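PDB 5M1P: terminase large subunit, which packages viral DNA into empty capsids as an ATP-driven motor and cuts the genome with its RNase H-like nuclease domain to start and end packaging. Local coordinates for residues P33-C38 and L57-I62. Residues are numbered along the deposited sequence; the frame is centred on the assembly and turned at random.
Sequences PDHIYC and LDTGAI
The carboxylate of D58 does two jobs at once: it lies nearly parallel over the CG-CD2 side of the H35 imidazole and accepts the backbone N-H of I36. The contact sits in the RNase H-like fold of the nuclease. It joins the chain leading into strand 37-42, and the start of that strand, to the turn that links antiparallel strands 49-56 and 61-69, away from the metal site. D58 CB covers the centre of the H35 ring, 3.6 Å from the centroid, a CH-pi contact. The carboxylate and ring planes are only 16° apart, with D58 OD1 3.5 Å from H35 CD2. D58 OD2 accepts from I36 N at 2.9 Å. The bond is nearly straight (173°), but the donor comes from above the carboxylate plane. A second bond runs the other way, from L57 N to I36 O at 2.8 Å, close to the C=O axis. I36 is thus held through both its N-H and its carbonyl. H35 ND1 is hydrogen-bonded to D56 OD2, which helps fix the ring's rotation. D56 OD1 accepts from the N-H groups of D58 and T59, so one aspartate ties the turn to the histidine. T59 CG2 reaches H35 CE1 obliquely at 3.5 Å. Further along, the fork of L57 meets C38, with Y91 and Q188 also touching both side chains. C38 SG takes the crowded position between its backbone N and carbonyl carbon (chi1 71°), and L57 CD2 lies 3.9 Å from this C38 SG.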
ATOM      1  N   PRO A  33      -9.730  17.976   7.464  1.00 14.21           N
ATOM      2  CA  PRO A  33      -9.396  18.874   6.337  1.00 14.10           C
ATOM      3  C   PRO A  33      -8.162  19.765   6.483  1.00 13.92           C
ATOM      4  O   PRO A  33      -7.714  20.354   5.495  1.00 14.23           O
ATOM      5  CB  PRO A  33     -10.651  19.739   6.196  1.00 14.50           C
ATOM      6  CG  PRO A  33     -11.205  19.773   7.572  1.00 14.64           C
ATOM      7  CD  PRO A  33     -10.939  18.420   8.175  1.00 14.58           C
ATOM      8  N   ASP A  34      -7.628  19.872   7.696  1.00 13.88           N
ATOM      9  CA  ASP A  34      -6.348  20.540   7.926  1.00 14.02           C
ATOM     10  C   ASP A  34      -5.114  19.705   7.524  1.00 13.50           C
ATOM     11  O   ASP A  34      -3.994  20.226   7.536  1.00 14.54           O
ATOM     12  CB  ASP A  34      -6.226  20.990   9.393  1.00 14.30           C
ATOM     13  CG  ASP A  34      -6.381  19.844  10.394  1.00 14.98           C
ATOM     14  OD1 ASP A  34      -6.915  18.764  10.039  1.00 15.08           O
ATOM     15  OD2 ASP A  34      -5.992  20.038  11.558  1.00 15.54           O
ATOM     16  N   HIS A  35      -5.305  18.425   7.195  1.00 13.42           N
ATOM     17  CA  HIS A  35      -4.217  17.548   6.792  1.00 13.30           C
ATOM     18  C   HIS A  35      -4.290  17.191   5.316  1.00 13.06           C
ATOM     19  O   HIS A  35      -5.347  17.280   4.684  1.00 13.91           O
ATOM     20  CB  HIS A  35      -4.230  16.282   7.638  1.00 13.40           C
ATOM     21  CG  HIS A  35      -3.873  16.521   9.073  1.00 13.40           C
ATOM     22  ND1 HIS A  35      -3.833  15.509  10.002  1.00 13.35           N
ATOM     23  CD2 HIS A  35      -3.523  17.652   9.735  1.00 13.38           C
ATOM     24  CE1 HIS A  35      -3.479  16.000  11.176  1.00 13.58           C
ATOM     25  NE2 HIS A  35      -3.294  17.301  11.042  1.00 14.02           N
ATOM     26  N   ILE A  36      -3.145  16.786   4.780  1.00 12.89           N
ATOM     27  CA  ILE A  36      -2.994  16.401   3.379  1.00 13.08           C
ATOM     28  C   ILE A  36      -2.770  14.888   3.366  1.00 11.61           C
ATOM     29  O   ILE A  36      -2.043  14.353   4.205  1.00 12.25           O
ATOM     30  CB  ILE A  36      -1.806  17.160   2.737  1.00 14.45           C
ATOM     31  CG1 ILE A  36      -2.100  18.667   2.669  1.00 15.63           C
ATOM     32  CG2 ILE A  36      -1.465  16.621   1.353  1.00 15.11           C
ATOM     33  CD1 ILE A  36      -3.066  19.083   1.577  1.00 16.59           C
ATOM     34  N   TYR A  37      -3.396  14.208   2.406  1.00 10.47           N
ATOM     35  CA  TYR A  37      -3.360  12.750   2.327  1.00  9.54           C
ATOM     36  C   TYR A  37      -2.877  12.289   0.968  1.00  9.32           C
ATOM     37  O   TYR A  37      -2.983  13.008  -0.033  1.00  9.50           O
ATOM     38  CB  TYR A  37      -4.768  12.201   2.523  1.00  9.55           C
ATOM     39  CG  TYR A  37      -5.372  12.472   3.873  1.00  9.39           C
ATOM     40  CD1 TYR A  37      -5.932  13.713   4.189  1.00  9.60           C
ATOM     41  CD2 TYR A  37      -5.396  11.483   4.840  1.00  9.38           C
ATOM     42  CE1 TYR A  37      -6.494  13.947   5.432  1.00  9.59           C
ATOM     43  CE2 TYR A  37      -5.963  11.713   6.086  1.00  9.41           C
ATOM     44  CZ  TYR A  37      -6.513  12.951   6.374  1.00  9.66           C
ATOM     45  OH  TYR A  37      -7.099  13.186   7.602  1.00 10.87           O
ATOM     46  N   CYS A  38      -2.364  11.064   0.937  1.00  9.17           N
ATOM     47  CA  CYS A  38      -2.123  10.377  -0.320  1.00  9.08           C
ATOM     48  C   CYS A  38      -2.609   8.954  -0.135  1.00  8.67           C
ATOM     49  O   CYS A  38      -2.911   8.545   0.995  1.00  9.00           O
ATOM     50  CB  CYS A  38      -0.651  10.433  -0.720  1.00  9.34           C
ATOM     51  SG  CYS A  38       0.436   9.420   0.296  1.00 10.32           S
ATOM     52  N   LEU A  57      -0.357  12.542   5.588  1.00  9.94           N
ATOM     53  CA  LEU A  57       1.033  12.971   5.440  1.00 10.74           C
ATOM     54  C   LEU A  57       1.479  13.968   6.515  1.00 11.59           C
ATOM     55  O   LEU A  57       2.675  14.226   6.650  1.00 12.69           O
ATOM     56  CB  LEU A  57       1.265  13.543   4.042  1.00 11.14           C
ATOM     57  CG  LEU A  57       1.196  12.537   2.893  1.00 11.58           C
ATOM     58  CD1 LEU A  57       1.151  13.251   1.553  1.00 11.80           C
ATOM     59  CD2 LEU A  57       2.356  11.567   2.928  1.00 11.73           C
ATOM     60  N   ASP A  58       0.530  14.521   7.269  1.00 12.03           N
ATOM     61  CA  ASP A  58       0.854  15.374   8.405  1.00 13.03           C
ATOM     62  C   ASP A  58       1.211  14.564   9.656  1.00 13.45           C
ATOM     63  O   ASP A  58       2.005  15.021  10.464  1.00 14.70           O
ATOM     64  CB  ASP A  58      -0.309  16.330   8.710  1.00 14.15           C
ATOM     65  CG  ASP A  58      -0.611  17.290   7.558  1.00 15.49           C
ATOM     66  OD1 ASP A  58      -0.712  18.505   7.818  1.00 17.95           O
ATOM     67  OD2 ASP A  58      -0.754  16.846   6.395  1.00 17.28           O
ATOM     68  N   THR A  59       0.623  13.384   9.833  1.00 12.93           N
ATOM     69  CA  THR A  59       0.866  12.568  11.036  1.00 12.01           C
ATOM     70  C   THR A  59       1.657  11.285  10.786  1.00 11.56           C
ATOM     71  O   THR A  59       2.172  10.692  11.735  1.00 11.71           O
ATOM     72  CB  THR A  59      -0.452  12.161  11.698  1.00 11.95           C
ATOM     73  OG1 THR A  59      -1.144  11.239  10.847  1.00 11.82           O
ATOM     74  CG2 THR A  59      -1.317  13.387  12.003  1.00 12.08           C
ATOM     75  N   GLY A  60       1.726  10.836   9.531  1.00 11.12           N
ATOM     76  CA  GLY A  60       2.386   9.572   9.211  1.00 11.49           C
ATOM     77  C   GLY A  60       1.556   8.349   9.557  1.00 11.19           C
ATOM     78  O   GLY A  60       2.095   7.242   9.585  1.00 12.28           O
ATOM     79  N   ALA A  61       0.254   8.525   9.806  1.00 10.56           N
ATOM     80  CA  ALA A  61      -0.637   7.425  10.154  1.00 10.56           C
ATOM     81  C   ALA A  61      -1.576   7.065   9.017  1.00  9.94           C
ATOM     82  O   ALA A  61      -2.109   7.935   8.333  1.00  9.77           O
ATOM     83  CB  ALA A  61      -1.436   7.764  11.399  1.00 10.76           C
ATOM     84  N   ILE A  62      -1.778   5.768   8.822  1.00  9.74           N
ATOM     85  CA  ILE A  62      -2.795   5.282   7.915  1.00  9.82           C
ATOM     86  C   ILE A  62      -4.162   5.614   8.512  1.00  9.69           C
ATOM     87  O   ILE A  62      -4.460   5.269   9.667  1.00 11.14           O
ATOM     88  CB  ILE A  62      -2.660   3.763   7.672  1.00  9.95           C
ATOM     89  CG1 ILE A  62      -1.335   3.438   6.969  1.00 10.17           C
ATOM     90  CG2 ILE A  62      -3.859   3.215   6.912  1.00 10.32           C
ATOM     91  CD1 ILE A  62      -1.170   4.068   5.602  1.00 10.00           C
TER